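Local coordinates for interphotoreceptor retinoid-binding protein (Xenopus laevis, PDB 1J7X) that binds retinoids and probably carries them through the matrix between photoreceptors and pigment epithelium, at residues H6-L11 with P248-T252; A16-A20 with N179-N183; S78-I84 with Q115-V121; L91-N96 with F128-T132; I137-L143 with K197-K203. All coordinates share one frame; numbering follows the deposited sequence.

Contact 1 of 5, residues H6-L11 with P248-T252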
# COMPACT_ATOMS: atom_id res chain seq x y z
N HIS A 6 6.52 32.21 10.84
CA HIS A 6 7.50 31.22 11.27
C HIS A 6 7.12 29.87 10.61
O HIS A 6 7.95 29.20 10.00
CB HIS A 6 7.49 31.11 12.78
CG HIS A 6 8.56 30.23 13.34
ND1 HIS A 6 9.90 30.45 13.09
CD2 HIS A 6 8.51 29.14 14.15
CE1 HIS A 6 10.62 29.56 13.75
NE2 HIS A 6 9.80 28.74 14.38
N VAL A 7 5.83 29.54 10.68
CA VAL A 7 5.37 28.30 10.09
C VAL A 7 5.41 28.39 8.60
O VAL A 7 5.84 27.47 7.95
CB VAL A 7 3.93 27.97 10.52
CG1 VAL A 7 3.45 26.68 9.82
CG2 VAL A 7 3.91 27.76 11.96
N LEU A 8 4.92 29.50 8.07
CA LEU A 8 4.87 29.69 6.64
C LEU A 8 6.15 29.53 6.01
O LEU A 8 6.29 28.81 4.97
CB LEU A 8 4.18 31.05 6.35
CG LEU A 8 4.08 31.41 4.88
CD1 LEU A 8 3.18 30.46 4.14
CD2 LEU A 8 3.48 32.88 4.86
N HIS A 9 7.21 30.14 6.57
CA HIS A 9 8.54 30.11 5.96
C HIS A 9 9.07 28.64 5.92
O HIS A 9 9.61 28.17 4.98
CB HIS A 9 9.53 31.02 6.80
CG HIS A 9 10.89 31.14 6.21
ND1 HIS A 9 12.03 30.81 6.90
CD2 HIS A 9 11.28 31.39 4.95
CE1 HIS A 9 13.07 30.91 6.10
NE2 HIS A 9 12.65 31.30 4.92
N GLN A 10 8.89 27.94 7.01
CA GLN A 10 9.40 26.59 7.08
C GLN A 10 8.60 25.74 6.05
O GLN A 10 9.18 24.91 5.30
CB GLN A 10 9.23 26.09 8.48
CG GLN A 10 10.13 26.71 9.56
CD GLN A 10 9.99 26.07 10.98
OE1 GLN A 10 10.23 24.85 11.17
NE2 GLN A 10 9.52 26.87 11.94
N LEU A 11 7.30 25.93 6.05
CA LEU A 11 6.41 25.15 5.11
C LEU A 11 6.83 25.25 3.68
O LEU A 11 7.10 24.26 2.95
CB LEU A 11 4.96 25.55 5.29
CG LEU A 11 3.99 24.93 4.30
CD1 LEU A 11 3.98 23.43 4.45
CD2 LEU A 11 2.62 25.50 4.44
N PRO A 248 8.61 18.47 11.42
CA PRO A 248 8.11 19.24 12.53
C PRO A 248 8.39 20.67 12.24
O PRO A 248 9.24 20.96 11.38
CB PRO A 248 8.96 18.72 13.71
CG PRO A 248 10.25 18.52 13.05
CD PRO A 248 9.86 17.81 11.75
N PHE A 249 7.57 21.52 12.79
CA PHE A 249 7.78 22.96 12.63
C PHE A 249 8.48 23.40 13.90
O PHE A 249 7.81 23.48 14.97
CB PHE A 249 6.46 23.73 12.50
CG PHE A 249 5.78 23.57 11.12
CD1 PHE A 249 6.37 24.08 10.00
CD2 PHE A 249 4.63 22.86 10.99
CE1 PHE A 249 5.82 23.87 8.75
CE2 PHE A 249 4.03 22.70 9.77
CZ PHE A 249 4.66 23.20 8.65
N GLY A 250 9.77 23.66 13.80
CA GLY A 250 10.53 24.17 14.94
C GLY A 250 9.79 25.26 15.67
O GLY A 250 9.09 26.13 15.05
N ASP A 251 9.86 25.18 17.01
CA ASP A 251 9.25 26.12 17.93
C ASP A 251 7.76 26.05 18.01
O ASP A 251 7.12 27.00 18.47
CB ASP A 251 9.71 27.56 17.56
CG ASP A 251 11.26 27.69 17.50
OD1 ASP A 251 11.88 27.33 16.45
OD2 ASP A 251 11.92 28.15 18.47
N THR A 252 7.18 24.92 17.59
CA THR A 252 5.72 24.84 17.62
C THR A 252 5.31 23.46 17.98
O THR A 252 6.12 22.58 18.01
CB THR A 252 5.12 25.10 16.25
OG1 THR A 252 5.25 23.91 15.45
CG2 THR A 252 5.87 26.27 15.52
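V7 on helix 2-18 and F249 at the head of a type II beta turn, F249 to T252, bring their CA atoms within 6.4 Å. The turn is the tip of the beta hairpin made by strands 244-248 and 254-265, so the contact lays a helix flank against a hairpin end. Q10 meets the turn as a backbone amide would: its chain is extended beyond CG, and its end faces G250 through both OE1 and NE2. NE2 of Q10 donates to G250 O at 3.2 Å, nearly straight (168°), with the acceptor lying in the amide plane, while G250 N gives a weak bond to Q10 OE1. H6, one helical turn earlier, adds weak bonds from its NE2 to G250 O (2.8 Å) and to D251 OD1; the imidazole and carboxylate planes stand steeply to each other. A leucine in place of Q10 would probably leave the N-H and C=O of G250 without their amide partner. Behind these polar groups F249 turns into the buried side, where its ring also touches L254 and V256. Q10 CB lies at the ring edge, and L11 CB comes to 3.9 Å from F249 CE1. Valine, short and blunt, suits position 7: V7 CG1 sits over the centre of the F249 face, 3.7 Å from the centroid, in a CH-pi contact.

Contact 2 of 5, residues A16-A20 with N179-N183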
# COMPACT_ATOMS: atom_id res chain seq x y z
N ALA A 16 9.10 22.91 -1.17
CA ALA A 16 9.97 23.07 -2.32
C ALA A 16 10.94 21.93 -2.45
O ALA A 16 11.24 21.44 -3.50
CB ALA A 16 10.74 24.42 -2.22
N ASN A 17 11.44 21.46 -1.33
CA ASN A 17 12.44 20.42 -1.37
C ASN A 17 11.94 18.98 -1.24
O ASN A 17 12.64 18.09 -1.64
CB ASN A 17 13.42 20.65 -0.30
CG ASN A 17 14.13 21.99 -0.49
OD1 ASN A 17 14.65 22.27 -1.60
ND2 ASN A 17 14.18 22.79 0.57
N ASN A 18 10.72 18.80 -0.78
CA ASN A 18 10.22 17.41 -0.55
C ASN A 18 8.92 16.95 -1.20
O ASN A 18 8.73 15.76 -1.42
CB ASN A 18 10.15 17.17 0.93
CG ASN A 18 11.46 17.54 1.65
OD1 ASN A 18 11.62 18.63 2.21
ND2 ASN A 18 12.31 16.60 1.76
N TYR A 19 8.01 17.87 -1.48
CA TYR A 19 6.66 17.49 -1.93
C TYR A 19 6.76 16.74 -3.25
O TYR A 19 7.25 17.31 -4.27
CB TYR A 19 5.78 18.73 -2.08
CG TYR A 19 4.41 18.47 -2.54
CD1 TYR A 19 3.69 17.38 -2.02
CD2 TYR A 19 3.77 19.28 -3.43
CE1 TYR A 19 2.41 17.15 -2.37
CE2 TYR A 19 2.48 18.95 -3.88
CZ TYR A 19 1.76 17.91 -3.25
OH TYR A 19 0.48 17.65 -3.67
N ALA A 20 6.22 15.53 -3.27
CA ALA A 20 6.29 14.71 -4.50
C ALA A 20 5.90 15.40 -5.80
O ALA A 20 6.46 15.08 -6.85
CB ALA A 20 5.43 13.51 -4.37
N ASN A 179 10.33 9.48 -6.54
CA ASN A 179 10.77 10.00 -5.24
C ASN A 179 11.37 11.42 -5.46
O ASN A 179 12.49 11.57 -6.05
CB ASN A 179 11.83 9.10 -4.67
CG ASN A 179 12.16 9.44 -3.25
OD1 ASN A 179 12.27 10.61 -2.94
ND2 ASN A 179 12.25 8.40 -2.35
N ARG A 180 10.63 12.42 -4.99
CA ARG A 180 11.01 13.82 -5.10
C ARG A 180 12.33 14.08 -4.44
O ARG A 180 13.17 14.74 -5.01
CB ARG A 180 9.95 14.73 -4.45
CG ARG A 180 10.31 16.22 -4.37
CD ARG A 180 10.45 16.85 -5.71
NE ARG A 180 11.83 16.92 -6.09
CZ ARG A 180 12.72 17.72 -5.52
NH1 ARG A 180 12.37 18.55 -4.54
NH2 ARG A 180 13.98 17.70 -5.94
N GLN A 181 12.50 13.57 -3.22
CA GLN A 181 13.71 13.81 -2.45
C GLN A 181 14.96 13.52 -3.30
O GLN A 181 16.07 13.94 -2.97
CB GLN A 181 13.74 12.98 -1.15
CG GLN A 181 12.61 13.29 -0.19
CD GLN A 181 12.91 13.01 1.27
OE1 GLN A 181 13.25 11.87 1.66
NE2 GLN A 181 12.76 14.04 2.10
N GLN A 182 14.77 12.79 -4.38
CA GLN A 182 15.83 12.50 -5.32
C GLN A 182 15.16 12.47 -6.66
O GLN A 182 14.18 13.18 -6.86
CB GLN A 182 16.52 11.20 -4.97
CG GLN A 182 15.61 10.13 -4.47
CD GLN A 182 16.32 9.11 -3.60
OE1 GLN A 182 17.30 8.51 -4.03
NE2 GLN A 182 15.84 8.92 -2.36
N ASN A 183 15.68 11.72 -7.60
CA ASN A 183 14.99 11.62 -8.89
C ASN A 183 14.75 10.14 -9.24
O ASN A 183 15.20 9.63 -10.27
CB ASN A 183 15.77 12.34 -9.96
CG ASN A 183 15.59 13.87 -9.91
OD1 ASN A 183 16.23 14.61 -10.68
ND2 ASN A 183 14.70 14.34 -9.05
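R180 folds over the end of helix 2-18 through its torsions: chi1 (173°) swings CG away from its own backbone N, and bends at chi2 and at chi3 (-98°) then turn the guanidinium back toward the carbonyls of A16 and N17. The aliphatic part does the close packing. R180 CB lies 3.7 Å from A20 CA, and R180 CG comes to 3.2 Å from Y19 O. Farther out, R180 NH1 stands 2.9 Å from N17 O, but the approach is oblique and the angle too poor for a hydrogen bond; the attraction is probably electrostatic, a positive group beside the carbonyl-rich C-terminal end of a helix. R180 lies in a type I turn, N179 to Q182, within the loop joining strands 173-179 and 186-189, so the contact sets a hairpin loop against a helix end. Both sides are also tied by backbone bonds to strand 254-265, A20 to P259 and R180 to I260. A20 turns its methyl away toward N262 and offers its CA to R180 CB, and Y19, where the chain leaves the helix, sends its hydroxyl to D60. A serine in place of R180 would probably lose the packing of CG beside Y19 O and leave the helix-end carbonyls without a nearby positive charge. Q181 brings its side-chain end up to that of N18, while its OE1 is held by K245.

Contact 3 of 5, residues S78-I84 with Q115-V121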
# COMPACT_ATOMS: atom_id res chain seq x y z
N SER A 78 7.67 -6.98 11.32
CA SER A 78 7.47 -8.29 10.75
C SER A 78 8.73 -9.15 10.90
O SER A 78 9.73 -8.70 11.45
CB SER A 78 7.05 -8.15 9.29
OG SER A 78 7.95 -7.35 8.56
N ILE A 79 8.66 -10.40 10.44
CA ILE A 79 9.77 -11.34 10.51
C ILE A 79 11.03 -10.71 9.95
O ILE A 79 11.01 -10.30 8.81
CB ILE A 79 9.46 -12.61 9.68
CG1 ILE A 79 8.15 -13.28 10.14
CG2 ILE A 79 10.63 -13.60 9.80
CD1 ILE A 79 8.17 -13.65 11.58
N GLN A 80 12.10 -10.64 10.74
CA GLN A 80 13.37 -10.02 10.29
C GLN A 80 14.34 -11.07 9.79
O GLN A 80 14.36 -12.19 10.31
CB GLN A 80 14.01 -9.27 11.43
CG GLN A 80 13.16 -8.13 11.86
CD GLN A 80 12.89 -7.16 10.75
OE1 GLN A 80 13.82 -6.61 10.17
NE2 GLN A 80 11.61 -6.94 10.44
N ALA A 81 15.14 -10.71 8.80
CA ALA A 81 16.11 -11.65 8.23
C ALA A 81 17.07 -12.17 9.28
O ALA A 81 17.42 -13.37 9.28
CB ALA A 81 16.89 -11.02 7.05
N GLU A 82 17.45 -11.27 10.18
CA GLU A 82 18.40 -11.58 11.24
C GLU A 82 17.82 -12.53 12.30
O GLU A 82 18.52 -12.89 13.27
CB GLU A 82 18.90 -10.30 11.91
CG GLU A 82 17.82 -9.30 12.23
CD GLU A 82 18.40 -7.97 12.67
OE1 GLU A 82 19.11 -7.96 13.73
OE2 GLU A 82 18.16 -6.95 11.94
N ASN A 83 16.55 -12.92 12.13
CA ASN A 83 15.91 -13.80 13.08
C ASN A 83 15.29 -15.04 12.44
O ASN A 83 14.45 -15.68 13.06
CB ASN A 83 14.83 -13.04 13.82
CG ASN A 83 15.38 -11.83 14.56
OD1 ASN A 83 15.89 -10.89 13.95
ND2 ASN A 83 15.31 -11.87 15.86
N ILE A 84 15.71 -15.33 11.21
CA ILE A 84 15.23 -16.48 10.46
C ILE A 84 16.06 -17.70 10.84
O ILE A 84 17.26 -17.61 10.81
CB ILE A 84 15.40 -16.24 8.96
CG1 ILE A 84 14.66 -14.98 8.54
CG2 ILE A 84 14.82 -17.42 8.17
CD1 ILE A 84 14.80 -14.66 7.07
N GLN A 115 1.18 -10.52 7.31
CA GLN A 115 2.25 -9.58 7.21
C GLN A 115 2.95 -9.75 5.87
O GLN A 115 2.75 -10.75 5.26
CB GLN A 115 3.21 -9.80 8.38
CG GLN A 115 3.90 -11.06 8.39
CD GLN A 115 4.92 -11.13 9.49
OE1 GLN A 115 4.54 -11.45 10.68
NE2 GLN A 115 6.19 -10.99 9.12
N PHE A 116 3.76 -8.79 5.46
CA PHE A 116 4.59 -8.83 4.25
C PHE A 116 6.03 -8.65 4.83
O PHE A 116 6.38 -7.63 5.31
CB PHE A 116 4.23 -7.71 3.30
CG PHE A 116 3.15 -8.08 2.35
CD1 PHE A 116 1.85 -8.03 2.74
CD2 PHE A 116 3.46 -8.43 1.03
CE1 PHE A 116 0.89 -8.44 1.87
CE2 PHE A 116 2.49 -8.77 0.14
CZ PHE A 116 1.21 -8.76 0.56
N ALA A 117 6.83 -9.65 4.75
CA ALA A 117 8.22 -9.52 5.16
C ALA A 117 9.07 -8.96 4.01
O ALA A 117 8.65 -8.99 2.87
CB ALA A 117 8.71 -10.86 5.52
N ASP A 118 10.24 -8.46 4.36
CA ASP A 118 11.16 -7.90 3.41
C ASP A 118 11.57 -9.01 2.40
O ASP A 118 11.57 -10.21 2.74
CB ASP A 118 12.42 -7.39 4.12
CG ASP A 118 13.37 -6.72 3.17
OD1 ASP A 118 13.09 -5.57 2.76
OD2 ASP A 118 14.33 -7.37 2.70
N VAL A 119 11.90 -8.57 1.20
CA VAL A 119 12.26 -9.54 0.19
C VAL A 119 13.47 -10.44 0.65
O VAL A 119 13.64 -11.56 0.17
CB VAL A 119 12.45 -8.89 -1.19
CG1 VAL A 119 13.71 -8.07 -1.24
CG2 VAL A 119 12.38 -9.95 -2.30
N SER A 120 14.31 -9.90 1.57
CA SER A 120 15.47 -10.69 2.01
C SER A 120 15.02 -11.92 2.80
O SER A 120 15.69 -12.95 2.78
CB SER A 120 16.46 -9.83 2.73
OG SER A 120 15.93 -9.26 3.92
N VAL A 121 13.88 -11.79 3.50
CA VAL A 121 13.29 -12.83 4.25
C VAL A 121 12.61 -13.81 3.36
O VAL A 121 12.79 -15.04 3.47
CB VAL A 121 12.37 -12.27 5.30
CG1 VAL A 121 11.62 -13.43 6.00
CG2 VAL A 121 13.20 -11.37 6.32
O HOH W 1 10.85 -8.13 7.16
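V121, in the first turn of helix 119-137, is the tight point of this contact, with the loop residues I79, A81 and I84 gathered round its two methyls. The loop joins strand 64-67 to helix 88-98 and here runs past the start of a helix in a domain of the ClpP/crotonase clan. V121 CG1 meets I84 CD1 at 3.6 Å and I79 CG2 at 3.9 Å, the I79 side chain crossing that of the valine at about a right angle. The other branch, CG2, set opposite the carbonyl carbon by a chi1 of 174°, reaches the loop backbone at A81 N, 3.2 Å away. A81 CB packs on the same methyl at 3.8 Å; a small residue fits here because the loop runs close to the helix. The branched I79 and I84 close over the buried V121.

Toward S78 the contact is looser and more polar. The end of Q115 packs across I79 and against S78. S78 is poorly ordered, and Q80 turns from the helix and bonds back to S78 O. A water bridges the join, donating to I79 O at 2.7 Å and accepting from D118 N at 2.9 Å, with S78 OG a weak third partner. D118 is the N-cap: its OD2 takes S120 N and S120 OG from opposite faces of the carboxylate, while OD1 bonds T156. F116 O, buried here, has no partner in the model, probably at some energetic cost. The chemistry implies a join held mainly by apolar fit, with a water-mediated polar link.

Contact 4 of 5, residues L91-N96 with F128-T132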
# COMPACT_ATOMS: atom_id res chain seq x y z
N LEU A 91 12.31 -23.88 9.47
CA LEU A 91 11.88 -22.96 8.43
C LEU A 91 10.53 -23.43 7.89
O LEU A 91 9.66 -22.60 7.70
CB LEU A 91 12.93 -22.90 7.29
CG LEU A 91 14.15 -22.07 7.61
CD1 LEU A 91 15.24 -22.16 6.52
CD2 LEU A 91 13.76 -20.67 7.79
N GLN A 92 10.39 -24.74 7.55
CA GLN A 92 9.08 -25.21 6.97
C GLN A 92 7.99 -24.99 8.00
O GLN A 92 6.90 -24.53 7.67
CB GLN A 92 9.15 -26.73 6.58
CG GLN A 92 7.90 -27.21 5.92
CD GLN A 92 7.65 -26.54 4.57
OE1 GLN A 92 8.40 -26.78 3.59
NE2 GLN A 92 6.72 -25.51 4.56
N ALA A 93 8.32 -25.23 9.28
CA ALA A 93 7.34 -25.07 10.35
C ALA A 93 6.88 -23.59 10.45
O ALA A 93 5.67 -23.33 10.63
CB ALA A 93 7.95 -25.49 11.65
N LEU A 94 7.83 -22.65 10.35
CA LEU A 94 7.55 -21.23 10.39
C LEU A 94 6.64 -20.82 9.21
O LEU A 94 5.59 -20.14 9.36
CB LEU A 94 8.82 -20.52 10.33
CG LEU A 94 8.72 -18.96 10.36
CD1 LEU A 94 7.92 -18.52 11.59
CD2 LEU A 94 10.08 -18.30 10.30
N VAL A 95 7.05 -21.25 8.02
CA VAL A 95 6.29 -20.95 6.81
C VAL A 95 4.85 -21.49 7.03
O VAL A 95 3.85 -20.84 6.64
CB VAL A 95 6.94 -21.51 5.57
CG1 VAL A 95 5.94 -21.54 4.39
CG2 VAL A 95 8.20 -20.69 5.24
N ASN A 96 4.74 -22.68 7.65
CA ASN A 96 3.42 -23.31 7.84
C ASN A 96 2.51 -22.51 8.77
O ASN A 96 1.31 -22.63 8.73
CB ASN A 96 3.54 -24.78 8.39
CG ASN A 96 3.96 -25.81 7.29
OD1 ASN A 96 3.84 -25.51 6.11
ND2 ASN A 96 4.60 -26.91 7.70
N PHE A 128 10.28 -23.19 0.93
CA PHE A 128 9.27 -23.78 1.84
C PHE A 128 7.90 -23.26 1.46
O PHE A 128 6.90 -24.01 1.68
CB PHE A 128 9.65 -23.41 3.28
CG PHE A 128 11.11 -23.85 3.61
CD1 PHE A 128 11.41 -25.17 3.82
CD2 PHE A 128 12.12 -22.95 3.59
CE1 PHE A 128 12.76 -25.61 4.10
CE2 PHE A 128 13.49 -23.35 3.81
CZ PHE A 128 13.78 -24.68 4.07
N ILE A 129 7.84 -22.02 0.94
CA ILE A 129 6.58 -21.45 0.52
C ILE A 129 6.04 -22.26 -0.66
O ILE A 129 4.78 -22.45 -0.87
CB ILE A 129 6.69 -19.96 0.16
CG1 ILE A 129 7.06 -19.28 1.40
CG2 ILE A 129 5.32 -19.50 -0.34
CD1 ILE A 129 7.37 -17.80 1.12
N VAL A 130 6.96 -22.84 -1.40
CA VAL A 130 6.51 -23.72 -2.47
C VAL A 130 5.59 -24.84 -1.99
O VAL A 130 4.56 -25.17 -2.64
CB VAL A 130 7.71 -24.37 -3.20
CG1 VAL A 130 7.23 -25.46 -4.12
CG2 VAL A 130 8.54 -23.33 -3.96
N ASN A 131 5.97 -25.45 -0.86
CA ASN A 131 5.24 -26.57 -0.31
C ASN A 131 3.96 -26.09 0.39
O ASN A 131 2.93 -26.72 0.32
CB ASN A 131 6.11 -27.28 0.76
CG ASN A 131 7.31 -27.95 0.15
OD1 ASN A 131 7.20 -28.48 -0.96
ND2 ASN A 131 8.46 -27.94 0.87
N THR A 132 4.02 -24.95 1.10
CA THR A 132 2.83 -24.50 1.85
C THR A 132 1.77 -23.84 0.97
O THR A 132 0.56 -24.02 1.17
CB THR A 132 3.31 -23.59 2.91
OG1 THR A 132 4.25 -24.29 3.74
CG2 THR A 132 2.20 -23.09 3.91
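The ring of F128 has L91 CB over one face, 3.8 Å from the centroid and displaced toward the rim, while Q92 OE1 lies at its edge, in plane. This is a helix pair: segments 91-96 and 128-132, from helix 88-98 and helix 119-137, pass at 9.1 Å between axes with a crossing angle of -49°. Leucine at 91 supplies both the CB for the face and a methyl, CD1, that comes to 3.4 Å from F128 CE2. V95 continues the apolar seam, its CG2 on F128 CB and its CG1 on I129 CG1.

Beside that seam lies a polar strip centred on Q92. A bend at chi2 (65°) folds its amide back across the gap, steeply turned against the phenyl plane. Its OE1 accepts from N131 ND2 at 3.0 Å in an almost straight bond. Its NE2 gives one bond to F128 O, approached from above the carbonyl plane, and another to N96 OD1. Glutamine suits the place because one amide can both give and accept, tying together three residues. N96 OD1 has a second donor: T132 OG1, 2.7 Å away and nearly along the C=O axis.

Contact 5 of 5, residues I137-L143 with K197-K203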
# COMPACT_ATOMS: atom_id res chain seq x y z
N ILE A 137 -2.38 -25.01 -3.86
CA ILE A 137 -3.47 -24.30 -4.59
C ILE A 137 -3.52 -24.59 -6.06
O ILE A 137 -4.45 -24.22 -6.71
CB ILE A 137 -3.34 -22.75 -4.37
CG1 ILE A 137 -2.12 -22.18 -5.00
CG2 ILE A 137 -3.37 -22.42 -2.96
CD1 ILE A 137 -2.09 -20.64 -4.92
N THR A 138 -2.49 -25.28 -6.59
CA THR A 138 -2.49 -25.61 -7.99
C THR A 138 -3.75 -26.31 -8.53
O THR A 138 -4.19 -26.04 -9.67
CB THR A 138 -1.33 -26.49 -8.39
OG1 THR A 138 -0.16 -25.78 -8.18
CG2 THR A 138 -1.32 -26.56 -9.96
N ILE A 139 -4.34 -27.12 -7.70
CA ILE A 139 -5.53 -27.88 -8.07
C ILE A 139 -6.78 -26.94 -8.20
O ILE A 139 -7.69 -27.25 -8.94
CB ILE A 139 -5.80 -28.94 -7.03
CG1 ILE A 139 -7.00 -29.81 -7.43
CG2 ILE A 139 -6.02 -28.40 -5.62
CD1 ILE A 139 -6.78 -30.70 -8.60
N THR A 140 -6.81 -25.82 -7.49
CA THR A 140 -8.01 -24.94 -7.51
C THR A 140 -8.27 -24.15 -8.79
O THR A 140 -7.37 -23.88 -9.60
CB THR A 140 -7.95 -24.00 -6.33
OG1 THR A 140 -6.88 -23.05 -6.48
CG2 THR A 140 -7.70 -24.76 -5.03
N GLU A 141 -9.52 -23.69 -8.99
CA GLU A 141 -9.84 -22.99 -10.18
C GLU A 141 -10.01 -21.48 -9.83
O GLU A 141 -9.99 -20.65 -10.69
CB GLU A 141 -11.14 -23.53 -10.77
CG GLU A 141 -10.94 -24.87 -11.49
CD GLU A 141 -9.84 -24.80 -12.51
OE1 GLU A 141 -9.65 -23.74 -13.13
OE2 GLU A 141 -9.10 -25.79 -12.72
N ASN A 142 -10.17 -21.21 -8.57
CA ASN A 142 -10.29 -19.81 -8.10
C ASN A 142 -9.54 -19.70 -6.75
O ASN A 142 -9.33 -20.71 -6.04
CB ASN A 142 -11.74 -19.47 -7.86
CG ASN A 142 -12.49 -19.29 -9.13
OD1 ASN A 142 -12.27 -18.33 -9.87
ND2 ASN A 142 -13.37 -20.25 -9.41
N LEU A 143 -9.05 -18.51 -6.45
CA LEU A 143 -8.28 -18.30 -5.22
C LEU A 143 -8.74 -17.06 -4.50
O LEU A 143 -8.95 -16.02 -5.07
CB LEU A 143 -6.80 -18.13 -5.56
CG LEU A 143 -5.89 -17.78 -4.38
CD1 LEU A 143 -5.81 -19.00 -3.44
CD2 LEU A 143 -4.46 -17.43 -4.74
N LYS A 197 5.44 -23.02 -8.51
CA LYS A 197 4.49 -22.88 -9.62
C LYS A 197 3.68 -21.61 -9.50
O LYS A 197 3.07 -21.33 -8.48
CB LYS A 197 3.49 -24.01 -9.59
CG LYS A 197 4.10 -25.38 -9.96
CD LYS A 197 3.14 -26.50 -9.66
CE LYS A 197 3.74 -27.83 -10.00
NZ LYS A 197 2.88 -28.89 -9.37
N PRO A 198 3.73 -20.75 -10.50
CA PRO A 198 2.89 -19.56 -10.46
C PRO A 198 1.44 -20.01 -10.54
O PRO A 198 1.10 -21.10 -11.06
CB PRO A 198 3.33 -18.76 -11.72
CG PRO A 198 4.01 -19.61 -12.51
CD PRO A 198 4.69 -20.66 -11.62
N TYR A 199 0.56 -19.24 -9.91
CA TYR A 199 -0.84 -19.53 -9.96
C TYR A 199 -1.31 -19.21 -11.37
O TYR A 199 -2.29 -19.68 -11.78
CB TYR A 199 -1.67 -18.64 -8.98
CG TYR A 199 -3.03 -19.19 -8.73
CD1 TYR A 199 -3.21 -20.46 -8.24
CD2 TYR A 199 -4.17 -18.47 -8.96
CE1 TYR A 199 -4.48 -20.94 -7.99
CE2 TYR A 199 -5.42 -18.99 -8.79
CZ TYR A 199 -5.59 -20.24 -8.30
OH TYR A 199 -6.90 -20.74 -7.95
N GLY A 200 -0.62 -18.32 -12.05
CA GLY A 200 -0.96 -18.00 -13.40
C GLY A 200 -1.87 -16.74 -13.49
O GLY A 200 -2.35 -16.20 -12.53
N SER A 201 -2.19 -16.36 -14.72
CA SER A 201 -3.03 -15.17 -14.95
C SER A 201 -4.45 -15.39 -15.35
O SER A 201 -5.23 -14.35 -15.47
CB SER A 201 -2.39 -14.29 -16.03
OG SER A 201 -2.43 -14.99 -17.30
N LYS A 202 -4.85 -16.66 -15.39
CA LYS A 202 -6.19 -17.04 -15.83
C LYS A 202 -7.22 -17.30 -14.74
O LYS A 202 -8.32 -16.84 -14.79
CB LYS A 202 -6.10 -18.27 -16.75
CG LYS A 202 -5.11 -18.14 -17.90
CD LYS A 202 -5.46 -17.04 -18.91
CE LYS A 202 -6.78 -17.37 -19.61
NZ LYS A 202 -6.79 -18.76 -20.20
N LYS A 203 -6.88 -18.04 -13.72
CA LYS A 203 -7.81 -18.38 -12.70
C LYS A 203 -8.30 -17.14 -11.89
O LYS A 203 -7.60 -16.20 -11.69
CB LYS A 203 -7.15 -19.34 -11.73
CG LYS A 203 -6.86 -20.75 -12.35
CD LYS A 203 -6.00 -21.64 -11.45
CE LYS A 203 -5.73 -23.09 -12.12
NZ LYS A 203 -4.98 -23.92 -11.26
O HOH W 2 -0.33 -23.44 -10.16
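Y199 and K203 reach across from the loop before strand 204-209 and grip the turn that joins helix 119-137 to strand 142-146. The tyrosine comes in at about a right angle to T140, with I137 and L143 both on one side of its ring plane. A chi1 of -164° carries the ring away from its backbone N and toward the turn, where Y199 OH donates to T140 OG1 at 2.7 Å. T140 OG1 lies near the plane of the ring at its edge, and donates to a lone pair of I137 O, in the carbonyl plane. The same I137 O takes T140 N, closing the type I turn from I137 to T140; threonine suits this place because its hydroxyl both receives and passes on a bond. I137 CD1 approaches Y199 CD1 obliquely at 3.5 Å, and L143 CB lies 3.6 Å from Y199 CE2.

K203 crosses E141 obliquely, with its chain extended beyond CG. Its methylenes run along the backbone, CB coming to 3.3 Å from E141 O, and NZ meets T140 O at 2.9 Å, nearly straight on to the carbonyl. T138 O lies 2.8 Å from K203 NZ. At the other end a water joins T138 OG1 to P198 O, though the firmer partner of T138 OG1 is W134 O, and K197 forms a salt bridge with E135. The chemistry implies a turn held from two directions: the Y199 phenol donates into the T140 hydroxyl, which passes the bond on to I137 O, while the lysine charge, probably stabilised by carbonyl dipoles, holds T140 O.

From the N terminus, helix 2-18 takes part first in contact 1, which closes the longest loop by reaching the hairpin tip at 248-252, and then in contact 2, nested inside it, which joins the helix end to the hairpin loop at 179-183. Contacts 3 and 4 nest inside both and cross each other: the loop 78-84 and helix 88-98 are laid in turn on helix 119-137, and I84 packs on L91 where the two meet. Contact 5 follows them in series inside contact 1, tying the turn after that helix to the lead-in of strand 204-209, and crosses contact 2. Contacts 1 and 5, with centres about 53 Å apart, lie on opposite sides of the chain's centre.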